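AAR187Cp (Eremothecium gossypii, PDB 3ZIL) probably regulates the establishment of sister-chromatid cohesion as a Wapl-type cohesin partner, represented here by its C-terminal helical Wap1 domain. Local coordinates at residues T35-H38 with R39-N42; C148-A151 with L152-A156; T317-F321 with V322-F326. All coordinates share one frame; numbering follows the deposited sequence.

Contact 1. Residues T35-H38 with R39-N42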
loop_
_atom_site.group_PDB
_atom_site.type_symbol
_atom_site.label_atom_id
_atom_site.label_comp_id
_atom_site.label_asym_id
_atom_site.label_seq_id
_atom_site.Cartn_x
_atom_site.Cartn_y
_atom_site.Cartn_z
ATOM N N THR A 35 12.583 35.959 -9.307
ATOM C CA THR A 35 11.115 35.867 -9.098
ATOM C C THR A 35 10.827 34.370 -9.224
ATOM O O THR A 35 11.672 33.666 -9.693
ATOM C CB THR A 35 10.370 36.614 -10.200
ATOM O OG1 THR A 35 10.659 35.986 -11.470
ATOM C CG2 THR A 35 10.849 38.120 -10.218
ATOM N N PRO A 36 9.667 33.886 -8.749
ATOM C CA PRO A 36 9.494 32.434 -8.878
ATOM C C PRO A 36 9.341 31.961 -10.344
ATOM O O PRO A 36 9.690 30.827 -10.653
ATOM C CB PRO A 36 8.234 32.147 -8.041
ATOM C CG PRO A 36 8.147 33.297 -7.073
ATOM C CD PRO A 36 8.654 34.493 -7.854
ATOM N N GLU A 37 8.842 32.821 -11.229
ATOM C CA GLU A 37 8.708 32.470 -12.661
ATOM C C GLU A 37 10.090 32.238 -13.324
ATOM O O GLU A 37 10.261 31.304 -14.113
ATOM C CB GLU A 37 7.930 33.563 -13.430
ATOM C CG GLU A 37 7.557 33.175 -14.873
ATOM C CD GLU A 37 6.929 34.316 -15.687
ATOM O OE1 GLU A 37 7.076 35.497 -15.298
ATOM O OE2 GLU A 37 6.331 34.040 -16.744
ATOM N N HIS A 38 11.051 33.123 -13.036
ATOM C CA HIS A 38 12.388 33.042 -13.587
ATOM C C HIS A 38 13.041 31.789 -13.053
ATOM O O HIS A 38 13.690 31.035 -13.792
ATOM C CB HIS A 38 13.202 34.287 -13.222
ATOM C CG HIS A 38 14.615 34.312 -13.821
ATOM N ND1 HIS A 38 14.886 34.837 -15.059
ATOM C CD2 HIS A 38 15.849 33.881 -13.304
ATOM C CE1 HIS A 38 16.218 34.741 -15.314
ATOM N NE2 HIS A 38 16.808 34.165 -14.240
ATOM N N ARG A 39 12.949 31.584 -11.746
ATOM C CA ARG A 39 13.456 30.336 -11.131
ATOM C C ARG A 39 12.874 29.137 -11.868
ATOM O O ARG A 39 13.615 28.240 -12.390
ATOM C CB ARG A 39 13.121 30.296 -9.642
ATOM C CG ARG A 39 13.407 28.941 -8.947
ATOM C CD ARG A 39 13.228 29.045 -7.405
ATOM N NE ARG A 39 12.998 27.779 -6.683
ATOM C CZ ARG A 39 13.878 26.805 -6.450
ATOM N NH1 ARG A 39 15.128 26.817 -6.985
ATOM N NH2 ARG A 39 13.474 25.743 -5.727
ATOM N N ARG A 40 11.543 29.119 -11.921
ATOM C CA ARG A 40 10.844 28.029 -12.624
ATOM C C ARG A 40 11.385 27.819 -14.058
ATOM O O ARG A 40 11.484 26.668 -14.521
ATOM C CB ARG A 40 9.343 28.267 -12.674
ATOM C CG ARG A 40 8.632 27.141 -13.375
ATOM C CD ARG A 40 7.138 27.347 -13.467
ATOM N NE ARG A 40 6.557 28.302 -14.424
ATOM C CZ ARG A 40 7.114 28.814 -15.494
ATOM N NH1 ARG A 40 8.351 28.485 -15.818
ATOM N NH2 ARG A 40 6.414 29.662 -16.250
ATOM N N ASN A 41 11.676 28.932 -14.743
ATOM C CA ASN A 41 12.104 28.875 -16.128
ATOM C C ASN A 41 13.514 28.318 -16.278
ATOM O O ASN A 41 13.779 27.498 -17.190
ATOM C CB ASN A 41 11.945 30.253 -16.804
ATOM C CG ASN A 41 10.459 30.558 -17.151
ATOM O OD1 ASN A 41 9.556 29.784 -16.823
ATOM N ND2 ASN A 41 10.213 31.668 -17.763
ATOM N N ASN A 42 14.412 28.728 -15.374
ATOM C CA ASN A 42 15.739 28.140 -15.367
ATOM C C ASN A 42 15.594 26.646 -15.040
ATOM O O ASN A 42 16.317 25.838 -15.609
ATOM C CB ASN A 42 16.681 28.796 -14.338
ATOM C CG ASN A 42 17.133 30.214 -14.787
ATOM O OD1 ASN A 42 17.761 30.921 -14.058
ATOM N ND2 ASN A 42 16.811 30.581 -15.971
HETATM O O HOH W 1 7.495 32.721 -19.060
#
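Arg39 opens the second half of this helix start by giving its backbone N-H to Thr35 O, 3.2 Å from Arg39 N. Thr35 is the N-cap of helix 36-52: its OG1 accepts from His38 N at 3.3 Å, so its side chain and carbonyl each take one N-H. The extended Arg39 side chain leads away to the carbonyl oxygens of Trp71, Cys72 and Gly75, with a cation-pi contact on the Trp71 ring.

Arg40 binds Pro36 O through its backbone N at 2.8 Å. Its chain bends at the third torsion (75°), and NH2 makes a weak hydrogen bond to Ala126 O. Glu37 OE2 lies 4.4 Å from Arg40 NH2, but the tip of Arg40 is modelled too close to the Asn41 amide, so its exact position, and any charge effect, is tentative.

Asn41 donates its backbone N-H to Glu37 O, and a water joins the two side chains, donating to Glu37 OE2 and accepting from Asn41 ND2 at 3.2 Å. Asn42 N bonds to His38 O at 2.9 Å. Asn42 ND2 sits over one face of the His38 imidazole, offset toward the rim, the amide plane turned steeply (68°) to the ring, while OD1 is held by Ser29 OG.

The chemistry implies a helix start secured by its cap and backbone bonds, with water linking Glu37 to Asn41 and at most a weak, uncertain attraction to Arg40.

Contact 2. Residues C148-A151 with L152-A156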
loop_
_atom_site.group_PDB
_atom_site.type_symbol
_atom_site.label_atom_id
_atom_site.label_comp_id
_atom_site.label_asym_id
_atom_site.label_seq_id
_atom_site.Cartn_x
_atom_site.Cartn_y
_atom_site.Cartn_z
ATOM N N CYS A 148 0.960 14.054 -8.630
ATOM C CA CYS A 148 0.359 12.992 -7.782
ATOM C C CYS A 148 1.130 11.707 -8.015
ATOM O O CYS A 148 1.737 11.121 -7.106
ATOM C CB CYS A 148 -1.160 12.816 -8.094
ATOM S SG CYS A 148 -1.857 11.272 -7.343
ATOM N N GLU A 149 1.211 11.291 -9.267
ATOM C CA GLU A 149 1.926 10.052 -9.613
ATOM C C GLU A 149 3.445 10.184 -9.451
ATOM O O GLU A 149 4.077 9.245 -9.040
ATOM C CB GLU A 149 1.647 9.635 -11.098
ATOM C CG GLU A 149 0.159 9.425 -11.361
ATOM C CD GLU A 149 -0.035 8.968 -12.744
ATOM O OE1 GLU A 149 0.218 7.817 -13.021
ATOM O OE2 GLU A 149 -0.301 9.803 -13.575
ATOM N N TYR A 150 4.063 11.320 -9.865
ATOM C CA TYR A 150 5.491 11.410 -9.694
ATOM C C TYR A 150 5.896 11.385 -8.165
ATOM O O TYR A 150 6.894 10.845 -7.816
ATOM C CB TYR A 150 6.086 12.623 -10.460
ATOM C CG TYR A 150 7.366 12.239 -11.221
ATOM C CD1 TYR A 150 8.259 11.290 -10.683
ATOM C CD2 TYR A 150 7.665 12.786 -12.491
ATOM C CE1 TYR A 150 9.409 10.891 -11.366
ATOM C CE2 TYR A 150 8.824 12.397 -13.171
ATOM C CZ TYR A 150 9.686 11.441 -12.605
ATOM O OH TYR A 150 10.806 11.033 -13.246
ATOM N N ALA A 151 5.128 12.031 -7.301
ATOM C CA ALA A 151 5.462 12.172 -5.908
ATOM C C ALA A 151 5.263 10.845 -5.220
ATOM O O ALA A 151 6.157 10.418 -4.446
ATOM C CB ALA A 151 4.562 13.213 -5.282
ATOM N N LEU A 152 4.178 10.121 -5.548
ATOM C CA LEU A 152 4.048 8.674 -5.067
ATOM C C LEU A 152 5.311 7.825 -5.447
ATOM O O LEU A 152 5.891 7.102 -4.622
ATOM C CB LEU A 152 2.818 8.004 -5.716
ATOM C CG LEU A 152 1.442 8.476 -5.154
ATOM C CD1 LEU A 152 0.342 8.022 -6.100
ATOM C CD2 LEU A 152 1.148 7.922 -3.714
ATOM N N TYR A 153 5.695 7.954 -6.727
ATOM C CA TYR A 153 6.871 7.253 -7.249
ATOM C C TYR A 153 8.168 7.626 -6.516
ATOM O O TYR A 153 8.894 6.773 -6.119
ATOM C CB TYR A 153 7.048 7.516 -8.751
ATOM C CG TYR A 153 8.190 6.739 -9.345
ATOM C CD1 TYR A 153 8.033 5.372 -9.674
ATOM C CD2 TYR A 153 9.426 7.342 -9.545
ATOM C CE1 TYR A 153 9.062 4.653 -10.224
ATOM C CE2 TYR A 153 10.465 6.621 -10.059
ATOM C CZ TYR A 153 10.272 5.293 -10.405
ATOM O OH TYR A 153 11.364 4.610 -10.904
ATOM N N ILE A 154 8.449 8.928 -6.353
ATOM C CA ILE A 154 9.619 9.327 -5.661
ATOM C C ILE A 154 9.622 8.753 -4.252
ATOM O O ILE A 154 10.665 8.256 -3.775
ATOM C CB ILE A 154 9.743 10.877 -5.566
ATOM C CG1 ILE A 154 9.823 11.477 -6.955
ATOM C CG2 ILE A 154 10.912 11.223 -4.626
ATOM C CD1 ILE A 154 11.114 10.968 -7.671
ATOM N N TRP A 155 8.489 8.921 -3.561
ATOM C CA TRP A 155 8.337 8.547 -2.178
ATOM C C TRP A 155 8.575 7.074 -1.998
ATOM O O TRP A 155 9.315 6.672 -1.094
ATOM C CB TRP A 155 6.887 8.884 -1.763
ATOM C CG TRP A 155 6.587 8.674 -0.287
ATOM C CD1 TRP A 155 7.407 8.081 0.719
ATOM C CD2 TRP A 155 5.327 8.998 0.385
ATOM N NE1 TRP A 155 6.745 8.025 1.927
ATOM C CE2 TRP A 155 5.463 8.520 1.780
ATOM C CE3 TRP A 155 4.104 9.551 -0.037
ATOM C CZ2 TRP A 155 4.472 8.726 2.698
ATOM C CZ3 TRP A 155 3.091 9.720 0.890
ATOM C CH2 TRP A 155 3.284 9.331 2.244
ATOM N N ALA A 156 8.021 6.240 -2.881
ATOM C CA ALA A 156 8.136 4.800 -2.674
ATOM C C ALA A 156 9.518 4.380 -3.196
ATOM O O ALA A 156 10.046 3.366 -2.759
ATOM C CB ALA A 156 7.137 4.066 -3.453
#
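Two of the shortest bonds here run from Ile154 N to Tyr150 O and from Trp155 N to Ala151 O, and the second measures 2.9 Å between Trp155 N and Ala151 O. Leu152 N to Cys148 O and Tyr153 N to Glu149 O are a little longer, but all four are close to straight, as expected in the middle of a regular alpha-helix. Farther out, the polar ends find partners beyond this turn: Tyr150 OH bonds to Asp92 on helix 81-93, Glu149 OE2 to Asn146, and Tyr153 OH, weakly, to Lys143 NZ.

The apolar contacts gather along two lines of the helix. On one, Tyr150 and Tyr153 run side by side and point the same way, with Tyr150 CE1 4.0 Å from Tyr153 CD2; the rings meet obliquely, and Phe144 packs on both. The first torsion of Tyr150, -135°, departs from the staggered positions and leans its ring toward Tyr153 and Ile154. Ile154 crosses that ring at a slant. Its CG1 branch lies beside its own backbone N (chi1 -61°), 3.1 Å from Tyr150 O and 4.0 Å from Tyr150 CD1.

The second line joins Cys148 and Leu152. Leu152 CD1 touches Cys148 SG at 4.1 Å, and Leu152 CG comes within 3.3 Å of Cys148 O. Leu152 continues to Leu190 of helix 185-193, while Trp155 extends its indole toward Leu108 and Ile112.

The chemistry is that of a central helix embedded among its neighbours: the carbonyls of Cys148 to Ala151 are each met by an N-H one turn on, carbon surfaces pack on several sides, and Asp92 tethers the far end of Tyr150 while Phe144, edge-to-face, and Ile154 bear on its ring.

Contact 3. Residues T317-F321 with V322-F326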
loop_
_atom_site.group_PDB
_atom_site.type_symbol
_atom_site.label_atom_id
_atom_site.label_comp_id
_atom_site.label_asym_id
_atom_site.label_seq_id
_atom_site.Cartn_x
_atom_site.Cartn_y
_atom_site.Cartn_z
ATOM N N THR A 317 -5.952 -36.591 1.148
ATOM C CA THR A 317 -4.803 -36.954 2.007
ATOM C C THR A 317 -3.956 -35.710 2.117
ATOM O O THR A 317 -3.246 -35.534 3.097
ATOM C CB THR A 317 -3.922 -38.092 1.454
ATOM O OG1 THR A 317 -4.666 -38.843 0.495
ATOM C CG2 THR A 317 -3.403 -39.026 2.584
ATOM N N GLU A 318 -4.091 -34.841 1.110
ATOM C CA GLU A 318 -3.306 -33.622 0.962
ATOM C C GLU A 318 -4.087 -32.362 1.335
ATOM O O GLU A 318 -5.139 -32.087 0.744
ATOM C CB GLU A 318 -2.826 -33.483 -0.496
ATOM C CG GLU A 318 -2.218 -34.734 -1.122
ATOM C CD GLU A 318 -1.194 -35.452 -0.235
ATOM O OE1 GLU A 318 -0.764 -34.919 0.831
ATOM O OE2 GLU A 318 -0.831 -36.586 -0.617
ATOM N N MET A 319 -3.566 -31.599 2.293
ATOM C CA MET A 319 -4.211 -30.346 2.688
ATOM C C MET A 319 -3.302 -29.139 2.406
ATOM O O MET A 319 -2.310 -28.979 3.061
ATOM C CB MET A 319 -4.488 -30.394 4.173
ATOM C CG MET A 319 -5.288 -31.604 4.637
ATOM S SD MET A 319 -7.047 -31.327 4.407
ATOM C CE MET A 319 -7.247 -29.806 5.343
ATOM N N SER A 320 -3.663 -28.288 1.469
ATOM C CA SER A 320 -2.890 -27.074 1.166
ATOM C C SER A 320 -3.140 -26.016 2.233
ATOM O O SER A 320 -4.173 -26.033 2.958
ATOM C CB SER A 320 -3.397 -26.506 -0.143
ATOM O OG SER A 320 -4.820 -26.350 -0.007
ATOM N N PHE A 321 -2.217 -25.076 2.318
ATOM C CA PHE A 321 -2.342 -23.946 3.227
ATOM C C PHE A 321 -3.722 -23.260 3.057
ATOM O O PHE A 321 -4.419 -23.009 4.025
ATOM C CB PHE A 321 -1.224 -22.961 2.937
ATOM C CG PHE A 321 -1.211 -21.779 3.860
ATOM C CD1 PHE A 321 -0.816 -21.928 5.185
ATOM C CD2 PHE A 321 -1.577 -20.532 3.408
ATOM C CE1 PHE A 321 -0.776 -20.854 6.034
ATOM C CE2 PHE A 321 -1.506 -19.435 4.253
ATOM C CZ PHE A 321 -1.112 -19.602 5.559
ATOM N N VAL A 322 -4.151 -23.012 1.825
ATOM C CA VAL A 322 -5.442 -22.336 1.668
ATOM C C VAL A 322 -6.626 -23.075 2.294
ATOM O O VAL A 322 -7.451 -22.453 2.935
ATOM C CB VAL A 322 -5.826 -21.912 0.229
ATOM C CG1 VAL A 322 -6.566 -20.611 0.317
ATOM C CG2 VAL A 322 -4.637 -21.701 -0.654
ATOM N N LEU A 323 -6.708 -24.402 2.086
ATOM C CA LEU A 323 -7.746 -25.161 2.728
ATOM C C LEU A 323 -7.631 -25.146 4.245
ATOM O O LEU A 323 -8.641 -25.061 4.923
ATOM C CB LEU A 323 -7.801 -26.607 2.201
ATOM C CG LEU A 323 -8.942 -27.412 2.828
ATOM C CD1 LEU A 323 -10.275 -26.672 2.812
ATOM C CD2 LEU A 323 -9.067 -28.761 2.133
ATOM N N GLN A 324 -6.421 -25.237 4.778
ATOM C CA GLN A 324 -6.227 -25.153 6.232
ATOM C C GLN A 324 -6.696 -23.851 6.819
ATOM O O GLN A 324 -7.337 -23.811 7.876
ATOM C CB GLN A 324 -4.747 -25.350 6.541
ATOM C CG GLN A 324 -4.417 -26.843 6.384
ATOM C CD GLN A 324 -2.933 -27.069 6.329
ATOM O OE1 GLN A 324 -2.192 -26.240 5.772
ATOM N NE2 GLN A 324 -2.470 -28.180 6.907
ATOM N N LEU A 325 -6.381 -22.776 6.102
ATOM C CA LEU A 325 -6.775 -21.454 6.515
ATOM C C LEU A 325 -8.321 -21.364 6.435
ATOM O O LEU A 325 -8.991 -20.826 7.323
ATOM C CB LEU A 325 -6.063 -20.482 5.517
ATOM C CG LEU A 325 -6.090 -18.988 5.864
ATOM C CD1 LEU A 325 -5.823 -18.733 7.360
ATOM C CD2 LEU A 325 -5.141 -18.218 4.923
ATOM N N PHE A 326 -8.904 -21.924 5.379
ATOM C CA PHE A 326 -10.352 -21.870 5.262
ATOM C C PHE A 326 -11.013 -22.531 6.461
ATOM O O PHE A 326 -12.028 -22.054 6.963
ATOM C CB PHE A 326 -10.810 -22.540 3.953
ATOM C CG PHE A 326 -12.296 -22.595 3.798
ATOM C CD1 PHE A 326 -12.964 -21.569 3.205
ATOM C CD2 PHE A 326 -13.025 -23.671 4.288
ATOM C CE1 PHE A 326 -14.349 -21.591 3.084
ATOM C CE2 PHE A 326 -14.409 -23.686 4.219
ATOM C CZ PHE A 326 -15.074 -22.656 3.591
#
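Ser320 meets Leu323 at the start of helix 321-336. The serine OG sits between its own backbone N and carbonyl carbon (chi1 54°), a crowded position that turns the oxygen to the helix end, where it accepts weakly from Leu323 N at 3.4 Å. Ser320 O takes Gln324 N at 3.0 Å, so the N-cap residue receives two N-H groups.

Met319, just ahead of the cap, folds back over the first turn. Its chain bends at both chi2 (-83°) and chi3, swinging the methyl end over Leu323: Met319 CE lies 3.8 Å from Leu323 CD2. On another flank, Gln324 sets CG beside its own backbone N (chi1 -75°) and then runs extended; its CG passes 3.5 Å from Ser320 O, and its OE1 comes to 3.4 Å from Phe321 CA. The Gln324 side chain also touches Phe356 and Asp359 of helix 343-360.

Phe321 and Leu325 form the remaining pair, one turn apart. With CG anti to the nitrogen in both, the two chains cross at a slant and Leu325 CD2 comes to 3.9 Å from Phe321 CE2. A bound peptide packs a basic side chain on Phe321 and an apolar one on Leu325, and helix 272-289 also touches both.

Together these features make up a serine N-cap opening a helix of the all-helical Wap1 domain, whose family belongs to the TPR clan.

In the fold
All three contacts are local, each within a few residues, so none closes a long loop; they follow one another in series along the chain, neither nesting nor crossing. Near the N-terminal end, contact 1 begins helix 36-52. Contact 2 lies within helix 147-158, nearest the middle of the chain, its centre about 23 Å from that of contact 1. Contact 3 comes in the C-terminal half, where the loop after helix 304-313 enters helix 321-336 and meets helices 272-289 and 343-360; its centre is about 62 Å from that of contact 1, on the opposite side of the chain's centre. Helix 81-93 touches both contacts 1 and 2 and ties these two parts of the elongated helical domain together.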